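Isoform A of Peptidoglycan-recognition protein LB (PDB 7NSZ) hydrolyses the bond between N-acetylmuramoyl residues and L-amino acids in bacterial peptidoglycan, a zinc-dependent amidase of Drosophila innate immunity that probably scavenges active peptidoglycan. Local coordinates at residues 18-22 / 23-27; 64-67 / 68-72; 152-155 / 156-159; 161-165 / 166-170. The protein carries 1 engineered substitution. All coordinates share one frame; numbering follows the deposited sequence.

Interaction 1: residues 18-22 / 23-27; sequences LSRSD and WGARL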
loop_
_atom_site.group_PDB
_atom_site.type_symbol
_atom_site.label_atom_id
_atom_site.label_comp_id
_atom_site.label_asym_id
_atom_site.label_seq_id
_atom_site.Cartn_x
_atom_site.Cartn_y
_atom_site.Cartn_z
ATOM N N LEU A 18 10.242 -0.568 8.513
ATOM C CA LEU A 18 11.146 -1.710 8.399
ATOM C C LEU A 18 11.610 -1.876 6.960
ATOM O O LEU A 18 10.837 -1.669 5.993
ATOM C CB LEU A 18 10.432 -2.912 8.983
ATOM C CG LEU A 18 9.946 -2.689 10.434
ATOM C CD1 LEU A 18 9.234 -3.933 10.932
ATOM C CD2 LEU A 18 11.059 -2.275 11.399
ATOM N N SER A 19 12.871 -2.186 6.780
ATOM C CA SER A 19 13.472 -2.342 5.450
ATOM C C SER A 19 13.057 -3.682 4.826
ATOM O O SER A 19 12.559 -4.622 5.521
ATOM C CB SER A 19 14.978 -2.260 5.577
ATOM O OG SER A 19 15.438 -3.444 6.225
ATOM N N ARG A 20 13.352 -3.839 3.560
ATOM C CA ARG A 20 13.185 -5.129 2.865
ATOM C C ARG A 20 14.002 -6.243 3.547
ATOM O O ARG A 20 13.477 -7.349 3.803
ATOM C CB ARG A 20 13.612 -4.969 1.409
ATOM C CG ARG A 20 12.694 -4.099 0.568
ATOM C CD ARG A 20 13.231 -3.982 -0.839
ATOM N NE ARG A 20 13.197 -5.265 -1.540
ATOM C CZ ARG A 20 12.204 -5.657 -2.297
ATOM N NH1 ARG A 20 11.118 -4.906 -2.448
ATOM N NH2 ARG A 20 12.255 -6.801 -2.946
ATOM N N SER A 21 15.257 -5.954 3.931
ATOM C CA SER A 21 16.117 -6.988 4.592
ATOM C C SER A 21 15.514 -7.357 5.951
ATOM O O SER A 21 15.564 -8.535 6.347
ATOM C CB SER A 21 17.544 -6.539 4.697
ATOM O OG SER A 21 17.628 -5.323 5.397
ATOM N N ASP A 22 14.880 -6.402 6.598
ATOM C CA ASP A 22 14.231 -6.625 7.910
ATOM C C ASP A 22 13.195 -7.725 7.812
ATOM O O ASP A 22 13.026 -8.425 8.817
ATOM C CB ASP A 22 13.627 -5.350 8.505
ATOM C CG ASP A 22 14.601 -4.308 9.019
ATOM O OD1 ASP A 22 15.798 -4.690 9.326
ATOM O OD2 ASP A 22 14.177 -3.141 9.192
ATOM N N TRP A 23 12.464 -7.882 6.704
ATOM C CA TRP A 23 11.440 -8.942 6.586
ATOM C C TRP A 23 11.930 -10.098 5.734
ATOM O O TRP A 23 11.150 -10.948 5.414
ATOM C CB TRP A 23 10.060 -8.373 6.173
ATOM C CG TRP A 23 9.963 -7.577 4.892
ATOM C CD1 TRP A 23 10.008 -6.212 4.792
ATOM C CD2 TRP A 23 9.631 -8.083 3.593
ATOM N NE1 TRP A 23 9.742 -5.836 3.500
ATOM C CE2 TRP A 23 9.557 -6.950 2.734
ATOM C CE3 TRP A 23 9.434 -9.358 3.054
ATOM C CZ2 TRP A 23 9.226 -7.081 1.391
ATOM C CZ3 TRP A 23 9.154 -9.464 1.710
ATOM C CH2 TRP A 23 9.012 -8.334 0.908
ATOM N N GLY A 24 13.198 -10.069 5.326
ATOM C CA GLY A 24 13.796 -11.199 4.596
ATOM C C GLY A 24 13.344 -11.274 3.147
ATOM O O GLY A 24 13.219 -12.394 2.606
ATOM N N ALA A 25 13.146 -10.126 2.499
ATOM C CA ALA A 25 12.670 -10.051 1.113
ATOM C C ALA A 25 13.692 -10.711 0.193
ATOM O O ALA A 25 14.881 -10.527 0.422
ATOM C CB ALA A 25 12.488 -8.615 0.723
ATOM N N ARG A 26 13.215 -11.322 -0.851
ATOM C CA ARG A 26 14.021 -11.687 -2.031
ATOM C C ARG A 26 14.333 -10.396 -2.784
ATOM O O ARG A 26 13.489 -9.436 -2.700
ATOM C CB ARG A 26 13.164 -12.627 -2.883
ATOM C CG ARG A 26 13.752 -13.225 -4.164
ATOM C CD ARG A 26 12.796 -14.204 -4.837
ATOM N NE ARG A 26 12.396 -15.204 -3.869
ATOM C CZ ARG A 26 11.218 -15.360 -3.270
ATOM N NH1 ARG A 26 10.138 -14.672 -3.566
ATOM N NH2 ARG A 26 11.111 -16.277 -2.321
ATOM N N LEU A 27 15.420 -10.311 -3.536
ATOM C CA LEU A 27 15.709 -9.181 -4.422
ATOM C C LEU A 27 14.595 -9.044 -5.449
ATOM O O LEU A 27 14.061 -10.011 -5.952
ATOM C CB LEU A 27 17.031 -9.413 -5.167
ATOM C CG LEU A 27 18.286 -9.306 -4.320
ATOM C CD1 LEU A 27 19.497 -9.784 -5.141
ATOM C CD2 LEU A 27 18.480 -7.896 -3.816
#
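The indole of Trp23 carries the carbonyl O of Arg20 and the methyl of Ala25 over one and the same face, both displaced toward the rim; Arg20 O stands 3.7 Å from Trp23 CG. Ala25 CB also lies over a face of the Arg20 guanidinium, while Arg26 O sits at that group's edge. There Arg20 NH2 donates to Arg26 O at 2.9 Å, nearly in line with the C=O bond. A bend at chi3 (66°) swings the guanidinium round toward the residues that follow. Beneath these side chains the backbone makes a tight turn on the loop between strands 17-18 and 38-45. Arg20 O takes Trp23 N on one face of its carbonyl plane and Ala25 N on the other, the latter at 3.1 Å and almost straight (171°). At the start of the turn, Ser19 OG accepts from Asp22 N at 3.0 Å, an ST motif, and Asp22 OD2 answers by accepting from Ser19 N. Gly24, with positive phi, lets the chain reverse. Trp23 NE1 is bonded to Thr92 O, and Arg20 NH1 forms a salt bridge with Asp77, so the two side chains tie this surface loop to strand 90-92 and to Asp77. With a carboxylate at NH1 and a carbonyl at NH2, the guanidinium is held in its rotation, and its charge is probably compensated largely by Asp77.

Interaction 2: residues 64-67 / 68-72; sequences DMQD and FHQLE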
loop_
_atom_site.group_PDB
_atom_site.type_symbol
_atom_site.label_atom_id
_atom_site.label_comp_id
_atom_site.label_asym_id
_atom_site.label_seq_id
_atom_site.Cartn_x
_atom_site.Cartn_y
_atom_site.Cartn_z
ATOM N N ASP A 64 4.973 -13.955 2.055
ATOM C CA ASP A 64 3.912 -14.683 1.332
ATOM C C ASP A 64 3.406 -13.876 0.129
ATOM O O ASP A 64 3.146 -14.450 -0.975
ATOM C CB ASP A 64 2.810 -15.061 2.319
ATOM C CG ASP A 64 3.174 -16.184 3.283
ATOM O OD1 ASP A 64 4.210 -16.830 3.088
ATOM O OD2 ASP A 64 2.426 -16.351 4.255
ATOM N N MET A 65 3.135 -12.593 0.287
ATOM C CA MET A 65 2.713 -11.747 -0.859
ATOM C C MET A 65 3.828 -11.675 -1.883
ATOM O O MET A 65 3.514 -11.792 -3.098
ATOM C CB MET A 65 2.324 -10.343 -0.388
ATOM C CG MET A 65 1.057 -10.339 0.456
ATOM S SD MET A 65 0.446 -8.671 0.851
ATOM C CE MET A 65 1.657 -8.189 2.064
ATOM N N GLN A 66 5.043 -11.446 -1.441
ATOM C CA GLN A 66 6.150 -11.390 -2.426
ATOM C C GLN A 66 6.245 -12.706 -3.208
ATOM O O GLN A 66 6.478 -12.635 -4.428
ATOM C CB GLN A 66 7.473 -11.070 -1.761
ATOM C CG GLN A 66 8.546 -10.790 -2.781
ATOM C CD GLN A 66 9.928 -10.628 -2.210
ATOM O OE1 GLN A 66 10.308 -11.368 -1.303
ATOM N NE2 GLN A 66 10.665 -9.681 -2.768
ATOM N N ASP A 67 6.108 -13.819 -2.523
ATOM C CA ASP A 67 6.200 -15.168 -3.143
ATOM C C ASP A 67 5.073 -15.342 -4.162
ATOM O O ASP A 67 5.288 -15.796 -5.313
ATOM C CB ASP A 67 6.168 -16.285 -2.117
ATOM C CG ASP A 67 7.420 -16.394 -1.261
ATOM O OD1 ASP A 67 8.428 -15.712 -1.551
ATOM O OD2 ASP A 67 7.340 -17.261 -0.305
ATOM N N PHE A 68 3.854 -14.987 -3.789
ATOM C CA PHE A 68 2.699 -15.053 -4.710
ATOM C C PHE A 68 2.959 -14.205 -5.935
ATOM O O PHE A 68 2.819 -14.688 -7.076
ATOM C CB PHE A 68 1.459 -14.601 -3.968
ATOM C CG PHE A 68 0.172 -14.663 -4.764
ATOM C CD1 PHE A 68 -0.192 -15.811 -5.461
ATOM C CD2 PHE A 68 -0.701 -13.590 -4.773
ATOM C CE1 PHE A 68 -1.390 -15.860 -6.167
ATOM C CE2 PHE A 68 -1.910 -13.640 -5.461
ATOM C CZ PHE A 68 -2.240 -14.780 -6.154
ATOM N N HIS A 69 3.386 -12.972 -5.772
ATOM C CA HIS A 69 3.642 -12.015 -6.861
ATOM C C HIS A 69 4.803 -12.449 -7.756
ATOM O O HIS A 69 4.590 -12.454 -8.979
ATOM C CB HIS A 69 3.758 -10.645 -6.246
ATOM C CG HIS A 69 2.501 -10.124 -5.655
ATOM N ND1 HIS A 69 2.417 -8.881 -5.071
ATOM C CD2 HIS A 69 1.287 -10.674 -5.614
ATOM C CE1 HIS A 69 1.196 -8.714 -4.663
ATOM N NE2 HIS A 69 0.439 -9.759 -4.995
ATOM N N GLN A 70 5.942 -12.765 -7.186
ATOM C CA GLN A 70 7.134 -13.120 -8.020
ATOM C C GLN A 70 6.978 -14.548 -8.568
ATOM O O GLN A 70 7.248 -14.728 -9.775
ATOM C CB GLN A 70 8.408 -13.020 -7.194
ATOM C CG GLN A 70 8.863 -11.595 -6.897
ATOM C CD GLN A 70 10.149 -11.583 -6.116
ATOM O OE1 GLN A 70 10.292 -12.322 -5.142
ATOM N NE2 GLN A 70 11.077 -10.738 -6.518
ATOM N N LEU A 71 6.547 -15.502 -7.760
ATOM C CA LEU A 71 6.729 -16.962 -8.089
ATOM C C LEU A 71 5.441 -17.571 -8.634
ATOM O O LEU A 71 5.574 -18.564 -9.367
ATOM C CB LEU A 71 7.166 -17.747 -6.857
ATOM C CG LEU A 71 8.366 -17.193 -6.109
ATOM C CD1 LEU A 71 8.648 -18.085 -4.922
ATOM C CD2 LEU A 71 9.589 -17.031 -7.033
ATOM N N GLU A 72 4.252 -17.036 -8.345
ATOM C CA GLU A 72 3.009 -17.497 -9.023
ATOM C C GLU A 72 2.623 -16.536 -10.146
ATOM O O GLU A 72 2.097 -17.026 -11.185
ATOM C CB GLU A 72 1.890 -17.697 -8.017
ATOM C CG GLU A 72 2.279 -18.750 -7.015
ATOM C CD GLU A 72 2.737 -20.055 -7.672
ATOM O OE1 GLU A 72 2.197 -20.398 -8.769
ATOM O OE2 GLU A 72 3.652 -20.704 -7.095
#
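Residues 64-72 continue helix 55-72 with Phe68 N, His69 N and Gln70 N each bonded to the carbonyl four residues back, the last at 2.8 Å to Gln66 O, before Asp67 O takes Leu71 N and, weakly, Glu72 N in a wider pi-type turn. One turn apart, the side chains of Gln66 and Gln70 cross at a slant with their amide planes only 5° from parallel. Gln70 OE1 rests 3.3 Å from Gln66 CG. With its CG anti to the backbone N (chi1 -171°), Gln66 extends its amide toward Arg26 O and Asp77, whereas Gln70 OE1 receives Arg26 NH1. This helix packs against the mixed sheet of the amidase fold, and its 66/70 face holds the loop that precedes strand 38-45. On another face, Met65 O lies over the His69 ring, 3.2 Å from CG and displaced toward the rim. His69 ND1 is bonded to Gly79 N, which fixes the ring's rotation beside Phe80, the engineered residue at a position inferred to be essential for coordination of the zinc-bound water. Asp67 and Leu71 run side by side, Leu71 CD1 4.1 Å from Asp67 OD1, the oxygen that also forms a salt bridge with Arg26.

Interaction 3: residues 152-155 / 156-159; sequences LGHR and QVRD. With ZN (zinc ion), chain B.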
loop_
_atom_site.group_PDB
_atom_site.type_symbol
_atom_site.label_atom_id
_atom_site.label_comp_id
_atom_site.label_asym_id
_atom_site.label_seq_id
_atom_site.Cartn_x
_atom_site.Cartn_y
_atom_site.Cartn_z
ATOM N N LEU A 152 -6.956 7.518 -3.073
ATOM C CA LEU A 152 -7.974 6.651 -3.722
ATOM C C LEU A 152 -7.905 5.245 -3.161
ATOM O O LEU A 152 -6.875 4.851 -2.626
ATOM C CB LEU A 152 -7.694 6.559 -5.226
ATOM C CG LEU A 152 -7.659 7.840 -6.014
ATOM C CD1 LEU A 152 -7.085 7.568 -7.416
ATOM C CD2 LEU A 152 -9.048 8.475 -6.115
ATOM N N GLY A 153 -8.984 4.507 -3.198
ATOM C CA GLY A 153 -8.946 3.063 -3.056
ATOM C C GLY A 153 -8.815 2.422 -4.422
ATOM O O GLY A 153 -9.221 2.980 -5.445
ATOM N N HIS A 154 -8.254 1.236 -4.441
ATOM C CA HIS A 154 -8.111 0.456 -5.688
ATOM C C HIS A 154 -9.414 0.348 -6.476
ATOM O O HIS A 154 -9.366 0.516 -7.686
ATOM C CB HIS A 154 -7.546 -0.890 -5.308
ATOM C CG HIS A 154 -7.065 -1.764 -6.419
ATOM N ND1 HIS A 154 -6.567 -3.008 -6.187
ATOM C CD2 HIS A 154 -7.136 -1.661 -7.760
ATOM C CE1 HIS A 154 -6.299 -3.598 -7.335
ATOM N NE2 HIS A 154 -6.585 -2.795 -8.308
ATOM N N ARG A 155 -10.529 0.162 -5.774
ATOM C CA ARG A 155 -11.849 -0.034 -6.433
ATOM C C ARG A 155 -12.204 1.204 -7.253
ATOM O O ARG A 155 -13.131 1.061 -8.082
ATOM C CB ARG A 155 -12.906 -0.327 -5.379
ATOM C CG ARG A 155 -13.099 0.768 -4.356
ATOM C CD ARG A 155 -14.410 0.665 -3.574
ATOM N NE ARG A 155 -14.439 -0.586 -2.842
ATOM C CZ ARG A 155 -15.497 -1.043 -2.172
ATOM N NH1 ARG A 155 -16.563 -0.268 -2.066
ATOM N NH2 ARG A 155 -15.480 -2.210 -1.582
ATOM N N GLN A 156 -11.649 2.383 -7.066
ATOM C CA GLN A 156 -11.980 3.575 -7.858
ATOM C C GLN A 156 -11.321 3.556 -9.222
ATOM O O GLN A 156 -11.750 4.366 -10.072
ATOM C CB GLN A 156 -11.596 4.811 -7.060
ATOM C CG GLN A 156 -12.462 4.954 -5.826
ATOM C CD GLN A 156 -12.022 6.120 -4.995
ATOM O OE1 GLN A 156 -11.110 6.042 -4.155
ATOM N NE2 GLN A 156 -12.613 7.281 -5.190
ATOM N N VAL A 157 -10.355 2.662 -9.469
ATOM C CA VAL A 157 -9.621 2.702 -10.769
ATOM C C VAL A 157 -9.717 1.353 -11.501
ATOM O O VAL A 157 -9.172 1.311 -12.614
ATOM C CB VAL A 157 -8.175 3.198 -10.546
ATOM C CG1 VAL A 157 -8.193 4.504 -9.743
ATOM C CG2 VAL A 157 -7.281 2.200 -9.831
ATOM N N ARG A 158 -10.283 0.330 -10.872
ATOM C CA ARG A 158 -10.403 -0.993 -11.523
ATOM C C ARG A 158 -11.588 -1.697 -10.941
ATOM O O ARG A 158 -12.112 -1.353 -9.870
ATOM C CB ARG A 158 -9.171 -1.870 -11.286
ATOM C CG ARG A 158 -7.964 -1.455 -12.103
ATOM C CD ARG A 158 -8.173 -1.614 -13.577
ATOM N NE ARG A 158 -8.676 -2.925 -13.942
ATOM C CZ ARG A 158 -9.226 -3.198 -15.114
ATOM N NH1 ARG A 158 -9.278 -2.256 -16.048
ATOM N NH2 ARG A 158 -9.725 -4.406 -15.304
ATOM N N ASP A 159 -12.033 -2.714 -11.668
ATOM C CA ASP A 159 -13.174 -3.502 -11.212
ATOM C C ASP A 159 -12.689 -4.457 -10.130
ATOM O O ASP A 159 -12.280 -5.575 -10.456
ATOM C CB ASP A 159 -13.801 -4.186 -12.419
ATOM C CG ASP A 159 -14.895 -5.163 -12.081
ATOM O OD1 ASP A 159 -15.571 -4.977 -11.036
ATOM O OD2 ASP A 159 -15.106 -6.061 -12.935
HETATM ZN ZN ZN B . -5.942 -3.612 -4.312
#
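His154 stands where strand 149-153 leaves the mixed sheet of the amidase fold and gives way to a tight turn, and its ND1 binds the zinc ion at 2.1 Å. His44 and Cys162 supply the other protein ligands of the metal. A chi1 of -169° swings the imidazole to the side opposite the backbone N, where it meets the metal, and the far side of the ring is met by the turn: Val157 CG2 lies at its edge, near the plane, and Arg158 CB approaches obliquely, 4.1 Å from His154 NE2. The turn is bound to the histidine's own backbone, since His154 O accepts from Val157 N at 3.0 Å and, weakly, from Arg158 N. Behind it, Gln156 binds the end of the strand twice. Its N donates to Gly153 O, and its side chain, with CG opposite the carbonyl carbon (chi1 -67°) and extended from there, runs alongside the strand end so that OE1 accepts from Gly153 N at 2.8 Å, in the plane of the side-chain carbonyl. The glutamine thus grips both polar backbone atoms of Gly153, while its NE2 turns to Thr178 O. A leucine in its place would probably leave the buried Gly153 N without this acceptor and slacken the turn that follows the zinc-binding histidine. Apolar packing supports the same place: Leu152 points its branches across those of Val157 at about a right angle. Arg155 leads the other way, its NH2 bonded to Glu161 O. The nearest carbons of the apolar pair are Leu152 CD1 and Val157 CG1, 4.0 Å apart.

Interaction 4: residues 161-165 / 166-170; sequences ECPGG and RLFAE. With ZN (zinc ion), chain B.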
loop_
_atom_site.group_PDB
_atom_site.type_symbol
_atom_site.label_atom_id
_atom_site.label_comp_id
_atom_site.label_asym_id
_atom_site.label_seq_id
_atom_site.Cartn_x
_atom_site.Cartn_y
_atom_site.Cartn_z
ATOM N N GLU A 161 -13.186 -5.148 -5.498
ATOM C CA GLU A 161 -13.704 -4.851 -4.143
ATOM C C GLU A 161 -12.640 -4.177 -3.249
ATOM O O GLU A 161 -12.996 -3.473 -2.309
ATOM C CB GLU A 161 -14.098 -6.190 -3.551
ATOM C CG GLU A 161 -14.724 -6.158 -2.189
ATOM C CD GLU A 161 -15.571 -7.397 -1.926
ATOM O OE1 GLU A 161 -16.315 -7.411 -0.932
ATOM O OE2 GLU A 161 -15.469 -8.366 -2.709
ATOM N N CYS A 162 -11.373 -4.452 -3.546
ATOM C CA CYS A 162 -10.230 -3.869 -2.787
ATOM C C CYS A 162 -10.432 -2.361 -2.639
ATOM O O CYS A 162 -10.692 -1.648 -3.611
ATOM C CB CYS A 162 -8.946 -4.203 -3.523
ATOM S SG CYS A 162 -7.510 -3.559 -2.664
ATOM N N PRO A 163 -10.219 -1.753 -1.439
ATOM C CA PRO A 163 -9.645 -2.347 -0.220
ATOM C C PRO A 163 -10.607 -2.919 0.828
ATOM O O PRO A 163 -10.287 -3.009 1.967
ATOM C CB PRO A 163 -8.897 -1.131 0.379
ATOM C CG PRO A 163 -9.846 0.045 0.068
ATOM C CD PRO A 163 -10.282 -0.278 -1.349
ATOM N N GLY A 164 -11.776 -3.374 0.345
ATOM C CA GLY A 164 -12.869 -3.837 1.224
ATOM C C GLY A 164 -13.786 -2.681 1.535
ATOM O O GLY A 164 -13.342 -1.581 1.716
ATOM N N GLY A 165 -15.092 -2.942 1.608
ATOM C CA GLY A 165 -16.064 -1.881 1.863
ATOM C C GLY A 165 -15.807 -1.147 3.160
ATOM O O GLY A 165 -15.945 0.058 3.146
ATOM N N ARG A 166 -15.496 -1.825 4.246
ATOM C CA ARG A 166 -15.313 -1.128 5.535
ATOM C C ARG A 166 -14.081 -0.209 5.474
ATOM O O ARG A 166 -14.165 0.963 5.943
ATOM C CB ARG A 166 -15.224 -2.117 6.694
ATOM C CG ARG A 166 -15.226 -1.472 8.077
ATOM C CD ARG A 166 -16.490 -0.690 8.387
ATOM N NE ARG A 166 -16.384 0.162 9.548
ATOM C CZ ARG A 166 -15.963 1.428 9.520
ATOM N NH1 ARG A 166 -15.507 1.925 8.375
ATOM N NH2 ARG A 166 -15.965 2.175 10.631
ATOM N N LEU A 167 -12.941 -0.708 4.983
ATOM C CA LEU A 167 -11.733 0.154 4.900
ATOM C C LEU A 167 -11.950 1.233 3.840
ATOM O O LEU A 167 -11.492 2.340 4.036
ATOM C CB LEU A 167 -10.542 -0.751 4.596
ATOM C CG LEU A 167 -9.222 -0.014 4.370
ATOM C CD1 LEU A 167 -8.855 0.955 5.483
ATOM C CD2 LEU A 167 -8.113 -1.047 4.137
ATOM N N PHE A 168 -12.717 0.950 2.787
ATOM C CA PHE A 168 -13.047 1.996 1.809
ATOM C C PHE A 168 -13.800 3.151 2.523
ATOM O O PHE A 168 -13.540 4.327 2.300
ATOM C CB PHE A 168 -13.832 1.454 0.618
ATOM C CG PHE A 168 -13.935 2.526 -0.440
ATOM C CD1 PHE A 168 -12.826 2.932 -1.151
ATOM C CD2 PHE A 168 -15.161 3.087 -0.797
ATOM C CE1 PHE A 168 -12.888 3.925 -2.104
ATOM C CE2 PHE A 168 -15.214 4.072 -1.763
ATOM C CZ PHE A 168 -14.104 4.475 -2.443
ATOM N N ALA A 169 -14.809 2.798 3.332
ATOM C CA ALA A 169 -15.583 3.838 4.047
ATOM C C ALA A 169 -14.661 4.608 4.980
ATOM O O ALA A 169 -14.794 5.850 5.114
ATOM C CB ALA A 169 -16.742 3.203 4.786
ATOM N N GLU A 170 -13.717 3.948 5.631
ATOM C CA GLU A 170 -12.756 4.618 6.508
ATOM C C GLU A 170 -11.929 5.619 5.695
ATOM O O GLU A 170 -11.765 6.761 6.129
ATOM C CB GLU A 170 -11.879 3.556 7.181
ATOM C CG GLU A 170 -10.683 4.102 7.955
ATOM C CD GLU A 170 -10.945 5.017 9.129
ATOM O OE1 GLU A 170 -12.028 4.857 9.779
ATOM O OE2 GLU A 170 -10.051 5.818 9.468
HETATM ZN ZN ZN B . -5.942 -3.612 -4.312
#
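Leu167, in the first turn of helix 165-171, packs back against Pro163 of the loop that carries the zinc ligand Cys162, with Gly164 as the helix N-cap. Its CB lies 3.5 Å from Pro163 O. From there CG, directed away from the leucine's own N by a chi1 of 176°, approaches both Pro163 O and the proline ring, and the branch CD2 reaches Pro163 CB at 3.8 Å. The leucine therefore touches the proline's carbonyl and its ring together. Cut back to an alanine, the side chain would lose CG and CD2, which is likely to leave a gap beside Pro163 CB. On the same proline, CD approaches the Phe168 ring obliquely, 4.1 Å from Phe168 CD1, so successive helix residues pack against different atoms of one ring. The peptide before Pro163 is cis, bending the chain between the metal ligand and the helix. Gly164 then adopts a positive phi at which a CB would collide with the preceding carbonyl, a conformation that calls for glycine. Its own O accepts from Phe168 N at 2.8 Å, and Gly165 O accepts from Ala169 N at 3.0 Å, starting the regular helix. Backbone hydrogen bonds of Arg166 with Arg120 and of Leu167 with Trp119 hold this end of the helix to a neighbouring loop. On the other side of the cis peptide, Cys162 SG binds the zinc ion at 2.3 Å.

In the fold
Interaction 1 is a surface contact, whereas the other three are partly buried. Interactions 1 and 2 touch directly: the amides of helix 55-72 take up the arginine and backbone carbonyl of the loop 23-27, a polar junction. Interactions 3 and 4, with centres about 10 Å apart, meet on the far side of the chain's centre from interaction 1; they follow one another from strand 149-153 to helix 165-171 and share the zinc ion, each supplying one ligand. Their chemistry is metal coordination beside turn bonds and apolar packing. Interaction 2 approaches interaction 3 to about 9 Å between nearest atoms without touching it, and flanks the engineered Phe80.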